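Local coordinates for vibralactone Cyclase (Boreostereum vibrans, PDB 6KD0), which catalyses the cyclization that forms the fused bicyclic beta-lactone of vibralactone, using an alpha/beta hydrolase fold, at residues 69-72 against 77-80; 133-138 against 142-147; 153-156 against 162-165. All blocks are in the same frame, centred on the assembly; numbering follows the deposited sequence.

Interaction 1 of 3, residues 69-72 against 77-80; sequences YYIP and NMHV
Asn77 sets its CB over one face of the Tyr70 ring in a CH-pi contact, 3.5 Å from the ring centroid and shifted toward the rim, so that Asn77 CB comes within 3.2 Å of Tyr70 CE2. The two side chains cross at about a right angle, and the carboxamide is inclined 66° to the ring instead of lying flat on it. With CG beside its own backbone N (chi1 -73°), Asn77 keeps ND2 near Tyr70 CE2 and CD2 while OD1 reaches 3.3 Å from Pro72 CA. A glycine here would probably uncover this part of the Tyr70 ring and leave the phenol freer to turn.

Both residues belong to the beta hairpin of strands 64-73 and 76-85, which extends one margin of the mixed sheet of the alpha/beta hydrolase fold. Tyr70-His79 and Pro72-Asn77 are non-hydrogen-bonded pairs. They alternate with hydrogen-bonded ones: Ile71 N donates to Met78 O at 2.9 Å, Met78 N returns a bond of 2.8 Å to Ile71 O, and Tyr69 and Val80 exchange a similar couple.

Ile71 works on the other face of the hairpin. Its CG1 sits between the backbone N and the carbonyl carbon (chi1 72°), which carries CD1 to 3.7 Å from both Met78 CE and Val80 CG2. Trp155 of helix 144-158 covers Ile71 and Val80 from beyond.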
ATOM      1  N   TYR A  69      18.303  -9.345   0.575  1.00 22.26           N
ATOM      2  CA  TYR A  69      18.770  -9.504   1.933  1.00 27.14           C
ATOM      3  C   TYR A  69      17.845 -10.459   2.668  1.00 27.42           C
ATOM      4  O   TYR A  69      16.690 -10.673   2.282  1.00 27.24           O
ATOM      5  CB  TYR A  69      18.806  -8.168   2.675  1.00 24.56           C
ATOM      6  CG  TYR A  69      19.788  -7.170   2.135  1.00 28.13           C
ATOM      7  CD1 TYR A  69      19.424  -6.302   1.124  1.00 25.88           C
ATOM      8  CD2 TYR A  69      21.073  -7.090   2.645  1.00 28.56           C
ATOM      9  CE1 TYR A  69      20.307  -5.361   0.636  1.00 28.44           C
ATOM     10  CE2 TYR A  69      21.982  -6.161   2.160  1.00 27.90           C
ATOM     11  CZ  TYR A  69      21.591  -5.301   1.149  1.00 34.79           C
ATOM     12  OH  TYR A  69      22.458  -4.367   0.648  1.00 28.53           O
ATOM     13  N   TYR A  70      18.358 -10.967   3.780  1.00 25.48           N
ATOM     14  CA  TYR A  70      17.633 -11.839   4.692  1.00 27.22           C
ATOM     15  C   TYR A  70      17.867 -11.269   6.085  1.00 27.49           C
ATOM     16  O   TYR A  70      18.993 -11.329   6.583  1.00 25.95           O
ATOM     17  CB  TYR A  70      18.176 -13.255   4.562  1.00 28.72           C
ATOM     18  CG  TYR A  70      17.214 -14.362   4.835  1.00 39.62           C
ATOM     19  CD1 TYR A  70      15.969 -14.399   4.222  1.00 41.45           C
ATOM     20  CD2 TYR A  70      17.579 -15.415   5.670  1.00 44.90           C
ATOM     21  CE1 TYR A  70      15.089 -15.440   4.471  1.00 51.61           C
ATOM     22  CE2 TYR A  70      16.722 -16.463   5.918  1.00 46.37           C
ATOM     23  CZ  TYR A  70      15.474 -16.470   5.325  1.00 52.26           C
ATOM     24  OH  TYR A  70      14.616 -17.512   5.583  1.00 53.01           O
ATOM     25  N   ILE A  71      16.844 -10.662   6.692  1.00 24.12           N
ATOM     26  CA  ILE A  71      17.043  -9.899   7.932  1.00 23.84           C
ATOM     27  C   ILE A  71      16.320 -10.555   9.106  1.00 28.55           C
ATOM     28  O   ILE A  71      15.304 -11.224   8.902  1.00 23.28           O
ATOM     29  CB  ILE A  71      16.614  -8.429   7.765  1.00 25.90           C
ATOM     30  CG1 ILE A  71      15.089  -8.295   7.682  1.00 20.34           C
ATOM     31  CG2 ILE A  71      17.284  -7.805   6.543  1.00 24.87           C
ATOM     32  CD1 ILE A  71      14.606  -6.863   7.794  1.00 19.77           C
ATOM     33  N   PRO A  72      16.797 -10.414  10.345  1.00 26.06           N
ATOM     34  CA  PRO A  72      16.106 -11.075  11.459  1.00 27.71           C
ATOM     35  C   PRO A  72      14.839 -10.321  11.834  1.00 26.66           C
ATOM     36  O   PRO A  72      14.816  -9.086  11.856  1.00 26.80           O
ATOM     37  CB  PRO A  72      17.138 -11.027  12.589  1.00 29.35           C
ATOM     38  CG  PRO A  72      17.908  -9.789  12.317  1.00 33.74           C
ATOM     39  CD  PRO A  72      17.981  -9.671  10.809  1.00 28.61           C
ATOM     40  N   ASN A  77      13.622 -15.152   9.915  1.00 26.94           N
ATOM     41  CA  ASN A  77      14.245 -14.167   9.036  1.00 31.30           C
ATOM     42  C   ASN A  77      13.244 -13.796   7.953  1.00 27.72           C
ATOM     43  O   ASN A  77      12.356 -14.580   7.624  1.00 27.07           O
ATOM     44  CB  ASN A  77      15.518 -14.698   8.355  1.00 33.52           C
ATOM     45  CG  ASN A  77      16.709 -14.815   9.287  1.00 36.27           C
ATOM     46  OD1 ASN A  77      16.915 -13.992  10.176  1.00 29.38           O
ATOM     47  ND2 ASN A  77      17.535 -15.831   9.046  1.00 44.05           N
ATOM     48  N   MET A  78      13.412 -12.601   7.383  1.00 23.17           N
ATOM     49  CA  MET A  78      12.500 -12.041   6.400  1.00 25.89           C
ATOM     50  C   MET A  78      13.308 -11.636   5.179  1.00 25.40           C
ATOM     51  O   MET A  78      14.369 -11.020   5.318  1.00 22.12           O
ATOM     52  CB  MET A  78      11.745 -10.815   6.963  1.00 21.29           C
ATOM     53  CG  MET A  78      10.923 -10.094   5.921  1.00 22.06           C
ATOM     54  SD  MET A  78       9.820  -8.799   6.550  1.00 21.64           S
ATOM     55  CE  MET A  78      11.020  -7.610   7.167  1.00 20.65           C
ATOM     56  N   HIS A  79      12.826 -12.003   3.995  1.00 21.92           N
ATOM     57  CA  HIS A  79      13.441 -11.556   2.753  1.00 20.33           C
ATOM     58  C   HIS A  79      13.110 -10.092   2.475  1.00 23.77           C
ATOM     59  O   HIS A  79      11.958  -9.662   2.617  1.00 22.13           O
ATOM     60  CB  HIS A  79      12.971 -12.430   1.590  1.00 25.61           C
ATOM     61  CG  HIS A  79      13.344 -11.890   0.244  1.00 25.48           C
ATOM     62  ND1 HIS A  79      12.422 -11.691  -0.760  1.00 22.98           N
ATOM     63  CD2 HIS A  79      14.539 -11.495  -0.257  1.00 23.79           C
ATOM     64  CE1 HIS A  79      13.037 -11.211  -1.829  1.00 25.64           C
ATOM     65  NE2 HIS A  79      14.321 -11.072  -1.546  1.00 24.37           N
ATOM     66  N   VAL A  80      14.126  -9.336   2.064  1.00 20.35           N
ATOM     67  CA  VAL A  80      14.016  -7.931   1.715  1.00 20.09           C
ATOM     68  C   VAL A  80      14.683  -7.756   0.358  1.00 24.00           C
ATOM     69  O   VAL A  80      15.770  -8.289   0.129  1.00 22.58           O
ATOM     70  CB  VAL A  80      14.718  -7.047   2.775  1.00 20.59           C
ATOM     71  CG1 VAL A  80      14.803  -5.626   2.307  1.00 25.78           C
ATOM     72  CG2 VAL A  80      14.008  -7.142   4.124  1.00 21.45           C
TER

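Interaction 2 of 3, residues 133-138 against 142-147; sequences DYRLTP and SPTGAK
The guanidinium of Arg135 lies flat against the methyl of Thr144, whose CG2 is 3.4 Å above the guanidinium plane, over its centre. Thr144 turns CG2 rather than OG1 to the arginine because CG2 is the branch anti to the backbone N; the hydroxyl bonds instead to Ser141 O. A bend at chi3 (-74°) folds the Arg135 chain over this methyl.

The fit is tight at Gly145 too, where the two backbones come close. Its CA is 3.7 Å from Arg135 O, and a beta carbon on this residue would stand about 3.3 Å from that same oxygen and also near Tyr134 CD1. Tyr134 CB adds a contact of 3.8 Å to Gly145 O, while its ring runs on to stack with His102, and its OH bonds to His102 O.

The loose side is at the exposed Lys147, whose side chain leads away from the loop; its N closes the first helical bond, 2.9 Å to Pro143 O. Arg135 is partly exposed, and its NH2 forms a salt bridge with Asp148 and a hydrogen bond to Glu74 O.

The loop therefore meets the first turn of the helix it leads into, the strand-to-helix half of a beta-alpha-beta crossover, and its Asp-Tyr-Arg-Leu-Thr-Pro sequence resembles the Asp-Tyr-Arg-Leu-Ala-Pro-Glu motif found in hormone-sensitive-lipase-like alpha/beta hydrolases.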
ATOM      1  N   ASP A 133       9.002  -9.166   2.469  1.00 19.28           N
ATOM      2  CA  ASP A 133       8.116 -10.328   2.505  1.00 16.23           C
ATOM      3  C   ASP A 133       7.614 -10.549   3.934  1.00 20.26           C
ATOM      4  O   ASP A 133       8.009 -11.490   4.631  1.00 20.58           O
ATOM      5  CB  ASP A 133       8.846 -11.561   1.978  1.00 19.59           C
ATOM      6  CG  ASP A 133       9.149 -11.470   0.486  1.00 25.69           C
ATOM      7  OD1 ASP A 133       8.585 -10.575  -0.182  1.00 22.60           O
ATOM      8  OD2 ASP A 133       9.951 -12.293  -0.012  1.00 25.43           O
ATOM      9  N   TYR A 134       6.734  -9.645   4.374  1.00 18.02           N
ATOM     10  CA  TYR A 134       6.165  -9.761   5.710  1.00 17.26           C
ATOM     11  C   TYR A 134       5.320 -11.027   5.818  1.00 15.03           C
ATOM     12  O   TYR A 134       4.764 -11.524   4.832  1.00 17.51           O
ATOM     13  CB  TYR A 134       5.344  -8.508   6.055  1.00 14.87           C
ATOM     14  CG  TYR A 134       4.152  -8.200   5.160  1.00 15.67           C
ATOM     15  CD1 TYR A 134       2.918  -8.827   5.350  1.00 16.85           C
ATOM     16  CD2 TYR A 134       4.256  -7.245   4.144  1.00 17.05           C
ATOM     17  CE1 TYR A 134       1.816  -8.528   4.525  1.00 16.93           C
ATOM     18  CE2 TYR A 134       3.165  -6.923   3.327  1.00 17.74           C
ATOM     19  CZ  TYR A 134       1.950  -7.573   3.526  1.00 18.71           C
ATOM     20  OH  TYR A 134       0.885  -7.267   2.720  1.00 15.76           O
ATOM     21  N   ARG A 135       5.223 -11.566   7.032  1.00 17.26           N
ATOM     22  CA  ARG A 135       4.527 -12.837   7.203  1.00 16.57           C
ATOM     23  C   ARG A 135       3.030 -12.694   6.931  1.00 18.84           C
ATOM     24  O   ARG A 135       2.414 -11.669   7.248  1.00 19.24           O
ATOM     25  CB  ARG A 135       4.791 -13.395   8.602  1.00 17.39           C
ATOM     26  CG  ARG A 135       6.020 -14.295   8.628  1.00 21.82           C
ATOM     27  CD  ARG A 135       6.376 -14.720  10.045  1.00 24.95           C
ATOM     28  NE  ARG A 135       6.978 -13.625  10.797  1.00 18.32           N
ATOM     29  CZ  ARG A 135       7.411 -13.715  12.052  1.00 22.52           C
ATOM     30  NH1 ARG A 135       7.312 -14.864  12.726  1.00 26.06           N
ATOM     31  NH2 ARG A 135       7.945 -12.656  12.643  1.00 19.66           N
ATOM     32  N   LEU A 136       2.448 -13.729   6.325  1.00 17.65           N
ATOM     33  CA  LEU A 136       1.059 -13.724   5.883  1.00 18.99           C
ATOM     34  C   LEU A 136       0.133 -14.384   6.890  1.00 21.08           C
ATOM     35  O   LEU A 136       0.523 -15.298   7.625  1.00 20.35           O
ATOM     36  CB  LEU A 136       0.912 -14.461   4.549  1.00 16.91           C
ATOM     37  CG  LEU A 136       1.772 -13.876   3.420  1.00 21.59           C
ATOM     38  CD1 LEU A 136       1.591 -14.693   2.150  1.00 22.84           C
ATOM     39  CD2 LEU A 136       1.414 -12.420   3.203  1.00 20.47           C
ATOM     40  N   THR A 137      -1.121 -13.920   6.890  1.00 19.85           N
ATOM     41  CA  THR A 137      -2.208 -14.608   7.556  1.00 19.62           C
ATOM     42  C   THR A 137      -2.718 -15.735   6.657  1.00 16.32           C
ATOM     43  O   THR A 137      -2.463 -15.742   5.456  1.00 16.62           O
ATOM     44  CB  THR A 137      -3.348 -13.629   7.861  1.00 19.33           C
ATOM     45  OG1 THR A 137      -3.873 -13.128   6.622  1.00 20.37           O
ATOM     46  CG2 THR A 137      -2.849 -12.463   8.727  1.00 16.95           C
ATOM     47  N   PRO A 138      -3.455 -16.712   7.215  1.00 17.01           N
ATOM     48  CA  PRO A 138      -3.758 -16.932   8.630  1.00 18.58           C
ATOM     49  C   PRO A 138      -2.658 -17.649   9.390  1.00 21.26           C
ATOM     50  O   PRO A 138      -2.780 -17.777  10.602  1.00 24.27           O
ATOM     51  CB  PRO A 138      -5.014 -17.797   8.580  1.00 20.07           C
ATOM     52  CG  PRO A 138      -4.849 -18.621   7.333  1.00 19.19           C
ATOM     53  CD  PRO A 138      -4.128 -17.698   6.345  1.00 19.13           C
ATOM     54  N   SER A 142      -2.288 -11.307  13.067  1.00 17.19           N
ATOM     55  CA  SER A 142      -1.967  -9.925  13.411  1.00 19.82           C
ATOM     56  C   SER A 142      -1.639  -9.840  14.903  1.00 19.24           C
ATOM     57  O   SER A 142      -2.338 -10.445  15.715  1.00 22.56           O
ATOM     58  CB  SER A 142      -3.150  -9.005  13.079  1.00 20.86           C
ATOM     59  OG  SER A 142      -2.970  -7.695  13.626  1.00 17.34           O
ATOM     60  N   PRO A 143      -0.623  -9.069  15.313  1.00 20.19           N
ATOM     61  CA  PRO A 143       0.152  -8.113  14.520  1.00 17.20           C
ATOM     62  C   PRO A 143       1.493  -8.611  13.996  1.00 16.26           C
ATOM     63  O   PRO A 143       2.423  -7.804  13.857  1.00 20.44           O
ATOM     64  CB  PRO A 143       0.372  -6.969  15.510  1.00 16.69           C
ATOM     65  CG  PRO A 143       0.493  -7.675  16.848  1.00 17.66           C
ATOM     66  CD  PRO A 143      -0.315  -8.957  16.752  1.00 20.28           C
ATOM     67  N   THR A 144       1.603  -9.884  13.616  1.00 18.17           N
ATOM     68  CA  THR A 144       2.898 -10.372  13.140  1.00 19.19           C
ATOM     69  C   THR A 144       3.316  -9.669  11.860  1.00 17.95           C
ATOM     70  O   THR A 144       4.462  -9.225  11.732  1.00 19.24           O
ATOM     71  CB  THR A 144       2.871 -11.883  12.939  1.00 19.35           C
ATOM     72  OG1 THR A 144       2.596 -12.486  14.207  1.00 22.32           O
ATOM     73  CG2 THR A 144       4.223 -12.358  12.400  1.00 19.60           C
ATOM     74  N   GLY A 145       2.396  -9.550  10.903  1.00 17.85           N
ATOM     75  CA  GLY A 145       2.733  -8.873   9.658  1.00 17.90           C
ATOM     76  C   GLY A 145       3.179  -7.442   9.880  1.00 17.17           C
ATOM     77  O   GLY A 145       4.195  -6.996   9.328  1.00 18.69           O
ATOM     78  N   ALA A 146       2.442  -6.709  10.724  1.00 15.80           N
ATOM     79  CA  ALA A 146       2.788  -5.327  11.036  1.00 17.71           C
ATOM     80  C   ALA A 146       4.155  -5.229  11.706  1.00 20.39           C
ATOM     81  O   ALA A 146       4.954  -4.338  11.388  1.00 16.86           O
ATOM     82  CB  ALA A 146       1.699  -4.706  11.911  1.00 17.51           C
ATOM     83  N   LYS A 147       4.444  -6.137  12.644  1.00 16.43           N
ATOM     84  CA  LYS A 147       5.745  -6.121  13.296  1.00 19.11           C
ATOM     85  C   LYS A 147       6.868  -6.414  12.304  1.00 19.80           C
ATOM     86  O   LYS A 147       7.934  -5.802  12.390  1.00 17.93           O
ATOM     87  CB  LYS A 147       5.762  -7.100  14.468  1.00 18.57           C
ATOM     88  CG  LYS A 147       4.965  -6.597  15.684  1.00 23.61           C
ATOM     89  CD  LYS A 147       5.181  -7.511  16.900  1.00 34.10           C
ATOM     90  CE  LYS A 147       4.328  -7.080  18.090  1.00 36.07           C
ATOM     91  NZ  LYS A 147       4.501  -5.627  18.407  1.00 43.80           N
TER

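Interaction 3 of 3, residues 153-156 against 162-165; sequences LKWA and SFNA
Trp155 and Phe163 touch through Trp155 CZ3 and Phe163 CE2, 3.5 Å apart. The contact belongs to the beta-alpha-beta crossover of the alpha/beta hydrolase fold: Trp155 is on helix 144-158, and Phe163 is in the loop that leads from that helix to strand 171-176. The planes of the two rings are nearly parallel, 11° apart, yet they are slid so far along each other that the centroid of the indole six-membered ring is 5.7 Å from that of the phenyl. The rings barely overlap, and the touch is carried by CZ3 and CH2 of the tryptophan against the CE2 corner of the phenylalanine. Next to it, Phe163 CZ comes within 4.0 Å of Ala156 O and 4.4 Å of Ala156 CB, so the phenyl reaches the helix backbone as well as the indole.

Torsions bring the two groups together. Trp155 holds CG trans to its backbone N (chi1 -180°), which sends the six-membered ring of the indole toward the loop. Phe163 has CG between its backbone N and carbonyl carbon (chi1 51°), and the phenyl is directed back at the helix.

In the next shell, strands of the sheet pack against both rings. Tyr69, Ile71 and Val80 of the hairpin of strands 64-73 and 76-85 touch the indole, while Thr82, Ile84 and Leu97 join Tyr69 around the phenyl. The turn between helix and loop is tied by Asn159, whose ND2 bonds to Trp155 O and whose backbone O accepts from Ser162 OG. Just after Phe163 the chain takes a left-handed conformation at Asn164, where ND2 donates to two carbonyls, Lys91 O and Lys93 O.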
ATOM      1  N   LEU A 153      11.357  -1.688   8.281  1.00 19.21           N
ATOM      2  CA  LEU A 153      11.512  -0.234   8.204  1.00 18.69           C
ATOM      3  C   LEU A 153      12.716   0.209   9.024  1.00 23.22           C
ATOM      4  O   LEU A 153      13.510   1.051   8.580  1.00 17.75           O
ATOM      5  CB  LEU A 153      10.237   0.454   8.699  1.00 18.67           C
ATOM      6  CG  LEU A 153      10.166   1.983   8.576  1.00 20.20           C
ATOM      7  CD1 LEU A 153      10.193   2.394   7.105  1.00 16.99           C
ATOM      8  CD2 LEU A 153       8.929   2.563   9.276  1.00 20.43           C
ATOM      9  N   LYS A 154      12.887  -0.401  10.203  1.00 18.48           N
ATOM     10  CA  LYS A 154      14.044  -0.092  11.033  1.00 21.43           C
ATOM     11  C   LYS A 154      15.328  -0.525  10.350  1.00 21.24           C
ATOM     12  O   LYS A 154      16.322   0.220  10.344  1.00 20.54           O
ATOM     13  CB  LYS A 154      13.918  -0.764  12.401  1.00 19.16           C
ATOM     14  CG  LYS A 154      12.907  -0.126  13.339  1.00 19.93           C
ATOM     15  CD  LYS A 154      12.895  -0.848  14.697  1.00 25.73           C
ATOM     16  CE  LYS A 154      14.158  -0.545  15.492  1.00 27.81           C
ATOM     17  NZ  LYS A 154      14.211  -1.291  16.792  1.00 30.92           N
ATOM     18  N   TRP A 155      15.322  -1.721   9.762  1.00 19.79           N
ATOM     19  CA  TRP A 155      16.504  -2.218   9.073  1.00 21.83           C
ATOM     20  C   TRP A 155      16.887  -1.289   7.929  1.00 22.02           C
ATOM     21  O   TRP A 155      18.059  -0.931   7.776  1.00 24.03           O
ATOM     22  CB  TRP A 155      16.258  -3.636   8.552  1.00 20.11           C
ATOM     23  CG  TRP A 155      17.448  -4.189   7.849  1.00 22.45           C
ATOM     24  CD1 TRP A 155      18.477  -4.888   8.411  1.00 24.81           C
ATOM     25  CD2 TRP A 155      17.767  -4.053   6.455  1.00 25.48           C
ATOM     26  NE1 TRP A 155      19.411  -5.206   7.454  1.00 32.89           N
ATOM     27  CE2 TRP A 155      18.999  -4.706   6.245  1.00 27.69           C
ATOM     28  CE3 TRP A 155      17.132  -3.447   5.368  1.00 29.16           C
ATOM     29  CZ2 TRP A 155      19.602  -4.774   4.989  1.00 30.30           C
ATOM     30  CZ3 TRP A 155      17.739  -3.516   4.114  1.00 26.00           C
ATOM     31  CH2 TRP A 155      18.955  -4.171   3.939  1.00 24.03           C
ATOM     32  N   ALA A 156      15.902  -0.885   7.125  1.00 20.51           N
ATOM     33  CA  ALA A 156      16.174  -0.044   5.965  1.00 24.93           C
ATOM     34  C   ALA A 156      16.709   1.315   6.385  1.00 23.02           C
ATOM     35  O   ALA A 156      17.626   1.847   5.750  1.00 27.15           O
ATOM     36  CB  ALA A 156      14.912   0.120   5.115  1.00 19.25           C
ATOM     37  N   SER A 162      24.339   0.897   3.055  1.00 25.40           N
ATOM     38  CA  SER A 162      24.837  -0.320   2.431  1.00 24.64           C
ATOM     39  C   SER A 162      24.167  -0.616   1.096  1.00 26.22           C
ATOM     40  O   SER A 162      24.701  -1.421   0.331  1.00 26.46           O
ATOM     41  CB  SER A 162      24.685  -1.497   3.397  1.00 29.22           C
ATOM     42  OG  SER A 162      23.343  -1.903   3.472  1.00 35.97           O
ATOM     43  N   PHE A 163      23.046   0.038   0.758  1.00 24.51           N
ATOM     44  CA  PHE A 163      22.534  -0.077  -0.605  1.00 26.33           C
ATOM     45  C   PHE A 163      22.339   1.304  -1.240  1.00 27.37           C
ATOM     46  O   PHE A 163      21.424   1.512  -2.053  1.00 22.06           O
ATOM     47  CB  PHE A 163      21.260  -0.932  -0.654  1.00 27.38           C
ATOM     48  CG  PHE A 163      20.190  -0.524   0.324  1.00 23.79           C
ATOM     49  CD1 PHE A 163      19.208   0.372  -0.043  1.00 23.13           C
ATOM     50  CD2 PHE A 163      20.149  -1.076   1.602  1.00 24.12           C
ATOM     51  CE1 PHE A 163      18.207   0.748   0.855  1.00 23.30           C
ATOM     52  CE2 PHE A 163      19.164  -0.705   2.502  1.00 24.29           C
ATOM     53  CZ  PHE A 163      18.193   0.212   2.132  1.00 23.27           C
ATOM     54  N   ASN A 164      23.220   2.256  -0.891  1.00 27.14           N
ATOM     55  CA  ASN A 164      23.326   3.565  -1.548  1.00 24.63           C
ATOM     56  C   ASN A 164      22.130   4.473  -1.264  1.00 26.26           C
ATOM     57  O   ASN A 164      21.823   5.365  -2.059  1.00 24.96           O
ATOM     58  CB  ASN A 164      23.507   3.425  -3.068  1.00 30.92           C
ATOM     59  CG  ASN A 164      24.890   2.965  -3.452  1.00 29.50           C
ATOM     60  OD1 ASN A 164      25.206   1.784  -3.375  1.00 31.12           O
ATOM     61  ND2 ASN A 164      25.728   3.908  -3.882  1.00 35.02           N
ATOM     62  N   ALA A 165      21.453   4.270  -0.136  1.00 23.19           N
ATOM     63  CA  ALA A 165      20.322   5.095   0.257  1.00 19.73           C
ATOM     64  C   ALA A 165      20.700   5.970   1.446  1.00 22.03           C
ATOM     65  O   ALA A 165      21.577   5.620   2.247  1.00 21.99           O
ATOM     66  CB  ALA A 165      19.103   4.237   0.613  1.00 19.30           C
TER

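Overall arrangement
Interactions 1 and 3 meet directly, their centres about 12 Å apart: the hairpin lies against helix 144-158, with Ile71 CG2 3.5 Å from Trp155 NE1 and Tyr69 CD1 3.6 Å from Trp155 CH2. Interaction 1 also touches interaction 2, about 14 Å away between centres, through a probable hydrogen bond of 2.7 Å between His79 ND1 and Asp133 OD2. Interactions 2 and 3 share the helix but do not touch, their nearest atoms being about 7 Å apart. Interaction 2 is linked to the probable active site: the Tyr134 side chain touches the likely nucleophile elbow and lies near the presumed triad of Ser177, His311 and Asp281.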